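Long-range contact in chemotaxis signal transduction protein (Thermoanaerobacter tengcongensis, PDB 2QDL), which probably acts as a scaffolding protein of bacterial chemotaxis, coupling the histidine kinase CheA to the chemoreceptors: residues G73-I85 and Q91-V103. Sequence-based numbering, arbitrary orientation.
With GOL (glycerol), chain C.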
loop_
_atom_site.group_PDB
_atom_site.type_symbol
_atom_site.label_atom_id
_atom_site.label_comp_id
_atom_site.label_asym_id
_atom_site.label_seq_id
_atom_site.Cartn_x
_atom_site.Cartn_y
_atom_site.Cartn_z
ATOM N N GLY A 73 -0.844 -10.827 -11.032
ATOM C CA GLY A 73 0.106 -11.048 -12.115
ATOM C C GLY A 73 1.339 -10.174 -11.981
ATOM O O GLY A 73 1.244 -8.975 -11.653
ATOM N N LYS A 74 2.507 -10.763 -12.258
ATOM C CA LYS A 74 3.779 -10.052 -12.060
ATOM C C LYS A 74 4.143 -9.213 -13.266
ATOM O O LYS A 74 5.199 -9.410 -13.873
ATOM C CB LYS A 74 4.911 -11.031 -11.691
ATOM C CG LYS A 74 4.592 -11.963 -10.489
ATOM C CD LYS A 74 4.039 -11.192 -9.279
ATOM C CE LYS A 74 3.653 -12.121 -8.131
ATOM N NZ LYS A 74 2.462 -12.977 -8.392
ATOM N N ARG A 75 3.257 -8.270 -13.614
ATOM C CA ARG A 75 3.509 -7.353 -14.746
ATOM C C ARG A 75 3.299 -5.920 -14.268
ATOM O O ARG A 75 2.591 -5.695 -13.303
ATOM C CB ARG A 75 2.549 -7.633 -15.914
ATOM C CG ARG A 75 2.329 -9.116 -16.193
ATOM C CD ARG A 75 1.292 -9.372 -17.267
ATOM N NE ARG A 75 -0.069 -9.151 -16.789
ATOM C CZ ARG A 75 -0.771 -10.022 -16.065
ATOM N NH1 ARG A 75 -0.245 -11.178 -15.702
ATOM N NH2 ARG A 75 -2.016 -9.738 -15.704
ATOM N N GLY A 76 3.909 -4.965 -14.963
ATOM C CA GLY A 76 3.596 -3.535 -14.763
ATOM C C GLY A 76 4.792 -2.740 -14.275
ATOM O O GLY A 76 4.750 -1.518 -14.218
ATOM N N LYS A 77 5.869 -3.437 -13.927
ATOM C CA LYS A 77 7.049 -2.748 -13.428
ATOM C C LYS A 77 7.737 -1.930 -14.518
ATOM O O LYS A 77 7.910 -2.406 -15.635
ATOM C CB LYS A 77 8.075 -3.714 -12.831
ATOM C CG LYS A 77 9.151 -2.930 -12.093
ATOM C CD LYS A 77 10.431 -3.621 -11.913
ATOM C CE LYS A 77 11.391 -2.599 -11.341
ATOM N NZ LYS A 77 12.762 -3.070 -11.345
ATOM N N SER A 78 8.181 -0.731 -14.155
ATOM C CA SER A 78 8.957 0.139 -15.035
ATOM C C SER A 78 9.735 1.170 -14.189
ATOM O O SER A 78 9.834 1.053 -12.972
ATOM C CB SER A 78 8.026 0.871 -16.001
ATOM O OG SER A 78 7.365 1.941 -15.318
ATOM N N LYS A 79 10.281 2.180 -14.859
ATOM C CA LYS A 79 10.935 3.290 -14.189
ATOM C C LYS A 79 9.998 4.088 -13.305
ATOM O O LYS A 79 10.458 4.794 -12.413
ATOM C CB LYS A 79 11.591 4.227 -15.215
ATOM C CG LYS A 79 13.105 4.091 -15.236
ATOM C CD LYS A 79 13.798 5.172 -16.077
ATOM C CE LYS A 79 14.052 4.707 -17.528
ATOM N NZ LYS A 79 14.576 5.850 -18.384
ATOM N N ASP A 80 8.693 4.005 -13.571
ATOM C CA ASP A 80 7.695 4.632 -12.723
ATOM C C ASP A 80 7.474 3.909 -11.394
ATOM O O ASP A 80 6.763 4.429 -10.502
ATOM C CB ASP A 80 6.358 4.780 -13.466
ATOM C CG ASP A 80 6.475 5.658 -14.712
ATOM O OD1 ASP A 80 7.084 6.738 -14.631
ATOM O OD2 ASP A 80 5.970 5.254 -15.777
ATOM N N SER A 81 8.049 2.707 -11.263
ATOM C CA SER A 81 7.909 1.952 -10.021
ATOM C C SER A 81 8.447 2.765 -8.836
ATOM O O SER A 81 9.426 3.502 -8.968
ATOM C CB SER A 81 8.597 0.576 -10.102
ATOM O OG SER A 81 7.828 -0.312 -10.891
ATOM N N ARG A 82 7.787 2.617 -7.693
ATOM C CA ARG A 82 8.180 3.300 -6.466
ATOM C C ARG A 82 8.032 2.417 -5.236
ATOM O O ARG A 82 7.449 1.322 -5.280
ATOM C CB ARG A 82 7.290 4.537 -6.259
ATOM C CG ARG A 82 7.406 5.589 -7.338
ATOM C CD ARG A 82 8.733 6.318 -7.206
ATOM N NE ARG A 82 8.799 7.465 -8.102
ATOM C CZ ARG A 82 9.228 7.438 -9.358
ATOM N NH1 ARG A 82 9.630 6.300 -9.919
ATOM N NH2 ARG A 82 9.234 8.561 -10.062
ATOM N N ILE A 83 8.547 2.934 -4.127
ATOM C CA ILE A 83 8.336 2.341 -2.833
ATOM C C ILE A 83 7.655 3.351 -1.938
ATOM O O ILE A 83 8.250 4.361 -1.547
ATOM C CB ILE A 83 9.665 1.860 -2.146
ATOM C CG1 ILE A 83 10.386 0.813 -3.016
ATOM C CG2 ILE A 83 9.336 1.338 -0.738
ATOM C CD1 ILE A 83 11.863 0.541 -2.606
ATOM N N ILE A 84 6.407 3.044 -1.605
ATOM C CA ILE A 84 5.617 3.871 -0.684
ATOM C C ILE A 84 5.966 3.488 0.736
ATOM O O ILE A 84 5.781 2.325 1.148
ATOM C CB ILE A 84 4.106 3.682 -0.892
ATOM C CG1 ILE A 84 3.736 3.967 -2.368
ATOM C CG2 ILE A 84 3.326 4.549 0.068
ATOM C CD1 ILE A 84 2.281 3.748 -2.684
ATOM N N ILE A 85 6.477 4.466 1.475
ATOM C CA ILE A 85 6.811 4.267 2.884
ATOM C C ILE A 85 5.582 4.501 3.736
ATOM O O ILE A 85 4.959 5.573 3.702
ATOM C CB ILE A 85 7.980 5.148 3.352
ATOM C CG1 ILE A 85 9.165 5.067 2.374
ATOM C CG2 ILE A 85 8.374 4.862 4.844
ATOM C CD1 ILE A 85 9.749 3.689 2.161
ATOM N N GLN A 91 6.067 0.851 13.129
ATOM C CA GLN A 91 7.303 0.541 12.405
ATOM C C GLN A 91 7.207 0.955 10.946
ATOM O O GLN A 91 6.145 0.809 10.326
ATOM C CB GLN A 91 7.581 -0.966 12.463
ATOM C CG GLN A 91 7.664 -1.521 13.896
ATOM C CD GLN A 91 8.826 -0.904 14.660
ATOM O OE1 GLN A 91 9.917 -0.704 14.109
ATOM N NE2 GLN A 91 8.591 -0.575 15.923
ATOM N N LYS A 92 8.317 1.438 10.385
ATOM C CA LYS A 92 8.375 1.773 8.964
ATOM C C LYS A 92 8.396 0.531 8.056
ATOM O O LYS A 92 9.105 -0.444 8.325
ATOM C CB LYS A 92 9.576 2.665 8.649
ATOM C CG LYS A 92 9.480 4.071 9.217
ATOM C CD LYS A 92 10.222 5.098 8.349
ATOM C CE LYS A 92 10.172 6.526 8.946
ATOM N NZ LYS A 92 8.844 6.880 9.584
ATOM N N ALA A 93 7.616 0.590 6.976
ATOM C CA ALA A 93 7.560 -0.480 5.986
ATOM C C ALA A 93 7.463 0.150 4.599
ATOM O O ALA A 93 7.064 1.320 4.474
ATOM C CB ALA A 93 6.368 -1.414 6.277
ATOM N N GLY A 94 7.890 -0.596 3.575
ATOM C CA GLY A 94 7.836 -0.159 2.192
ATOM C C GLY A 94 6.948 -1.082 1.368
ATOM O O GLY A 94 6.987 -2.312 1.515
ATOM N N LEU A 95 6.118 -0.487 0.521
ATOM C CA LEU A 95 5.238 -1.240 -0.376
ATOM C C LEU A 95 5.629 -0.868 -1.802
ATOM O O LEU A 95 5.648 0.322 -2.157
ATOM C CB LEU A 95 3.763 -0.895 -0.122
ATOM C CG LEU A 95 3.220 -0.807 1.321
ATOM C CD1 LEU A 95 1.746 -0.498 1.290
ATOM C CD2 LEU A 95 3.431 -2.096 2.062
ATOM N N ILE A 96 5.960 -1.890 -2.600
ATOM C CA ILE A 96 6.263 -1.710 -4.020
ATOM C C ILE A 96 4.974 -1.477 -4.783
ATOM O O ILE A 96 3.973 -2.170 -4.585
ATOM C CB ILE A 96 7.049 -2.927 -4.611
ATOM C CG1 ILE A 96 8.391 -3.091 -3.898
ATOM C CG2 ILE A 96 7.262 -2.800 -6.154
ATOM C CD1 ILE A 96 9.014 -4.441 -4.123
ATOM N N VAL A 97 5.013 -0.468 -5.651
ATOM C CA VAL A 97 3.892 -0.131 -6.544
ATOM C C VAL A 97 4.456 0.158 -7.947
ATOM O O VAL A 97 5.578 0.631 -8.065
ATOM C CB VAL A 97 3.036 1.087 -6.003
ATOM C CG1 VAL A 97 2.584 0.858 -4.582
ATOM C CG2 VAL A 97 3.802 2.422 -6.077
ATOM N N ASP A 98 3.671 -0.095 -8.990
ATOM C CA ASP A 98 4.085 0.178 -10.369
ATOM C C ASP A 98 4.126 1.665 -10.687
ATOM O O ASP A 98 4.891 2.083 -11.525
ATOM C CB ASP A 98 3.177 -0.541 -11.406
ATOM C CG ASP A 98 3.286 -2.043 -11.325
ATOM O OD1 ASP A 98 4.318 -2.533 -10.833
ATOM O OD2 ASP A 98 2.354 -2.732 -11.776
ATOM N N ALA A 99 3.283 2.452 -10.041
ATOM C CA ALA A 99 3.258 3.900 -10.288
ATOM C C ALA A 99 2.272 4.535 -9.349
ATOM O O ALA A 99 1.287 3.928 -8.991
ATOM C CB ALA A 99 2.848 4.204 -11.763
ATOM N N VAL A 100 2.575 5.753 -8.938
ATOM C CA VAL A 100 1.630 6.642 -8.292
ATOM C C VAL A 100 1.008 7.475 -9.415
ATOM O O VAL A 100 1.660 8.355 -9.993
ATOM C CB VAL A 100 2.331 7.509 -7.216
ATOM C CG1 VAL A 100 1.372 8.561 -6.629
ATOM C CG2 VAL A 100 2.905 6.615 -6.108
ATOM N N HIS A 101 -0.233 7.141 -9.760
ATOM C CA HIS A 101 -0.945 7.809 -10.857
ATOM C C HIS A 101 -1.543 9.174 -10.442
ATOM O O HIS A 101 -1.244 10.203 -11.052
ATOM C CB HIS A 101 -2.015 6.876 -11.423
ATOM C CG HIS A 101 -1.445 5.648 -12.069
ATOM N ND1 HIS A 101 -0.738 5.688 -13.254
ATOM C CD2 HIS A 101 -1.451 4.353 -11.677
ATOM C CE1 HIS A 101 -0.361 4.464 -13.579
ATOM N NE2 HIS A 101 -0.749 3.640 -12.620
ATOM N N GLU A 102 -2.375 9.172 -9.405
ATOM C CA GLU A 102 -3.085 10.376 -9.009
ATOM C C GLU A 102 -3.338 10.445 -7.521
ATOM O O GLU A 102 -3.056 9.495 -6.783
ATOM C CB GLU A 102 -4.398 10.523 -9.799
ATOM C CG GLU A 102 -5.445 9.485 -9.551
ATOM C CD GLU A 102 -6.576 9.530 -10.590
ATOM O OE1 GLU A 102 -6.903 10.616 -11.107
ATOM O OE2 GLU A 102 -7.143 8.461 -10.883
ATOM N N VAL A 103 -3.823 11.605 -7.102
ATOM C CA VAL A 103 -4.264 11.879 -5.763
ATOM C C VAL A 103 -5.692 12.407 -5.908
ATOM O O VAL A 103 -5.915 13.501 -6.430
ATOM C CB VAL A 103 -3.379 12.928 -5.023
ATOM C CG1 VAL A 103 -3.925 13.193 -3.630
ATOM C CG2 VAL A 103 -1.929 12.452 -4.928
HETATM C C1 GOL C . 4.570 10.434 -8.769
HETATM O O1 GOL C . 4.082 9.748 -9.896
HETATM C C2 GOL C . 5.871 9.771 -8.323
HETATM O O2 GOL C . 5.719 8.372 -8.149
HETATM C C3 GOL C . 6.312 10.399 -7.027
HETATM O O3 GOL C . 7.416 9.663 -6.544
HETATM O O HOH W 1 5.436 1.010 -13.793
HETATM O O HOH W 2 5.286 6.790 -10.276
HETATM O O HOH W 3 6.757 -2.264 -9.832
#
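Arg82 pairs with Val97, and Ile84 with Leu95, through reciprocal backbone hydrogen bonds of an antiparallel hairpin in the CheW-like β-barrel. Arg82 N reaches Val97 O at 3.0 Å. On the same face of the sheet, branched residues suit the buried interior: the Ile84 and Val97 side chains cross at about a right angle, Ile84 CD1 pressing on Val97 CG1 at a tight 3.5 Å, with Phe17 of strand 12-19 against both.

The Arg82 side chain starts in this row and leaves it. Its CB rests on Val97 CG2 (4.1 Å); the bend at chi2 (-73°) turns the chain back, CG meets O2 of a glycerol, probably from the crystallisation liquor, at 3.4 Å, CD lies against its O3, and NE donates to O3 (3.0 Å). CZ and NH2 stay beside the glycerol, while NH1 donates to Lys79 O, on a lone pair, and Ser81 O, from above its plane; arginine suits, being long with several coplanar donors. A leucine in its place would probably leave both carbonyls without this donor and the 78-81 turn less firmly tied to the strand.

Asp98 OD2 lies 3.3 Å from Gly76 CA, where a side chain would collide and the backbone angles call for glycine. An acid suits here: OD1 salt-bridges Lys67 and OD2 accepts from Ala20 N. Backbone bonds and apolar packing thus join the strands, while water 1, bound to Gly76 O, Ser78 OG and Asp98 O, and Lys67, also donating to Arg75 O, link the loop to Asp98.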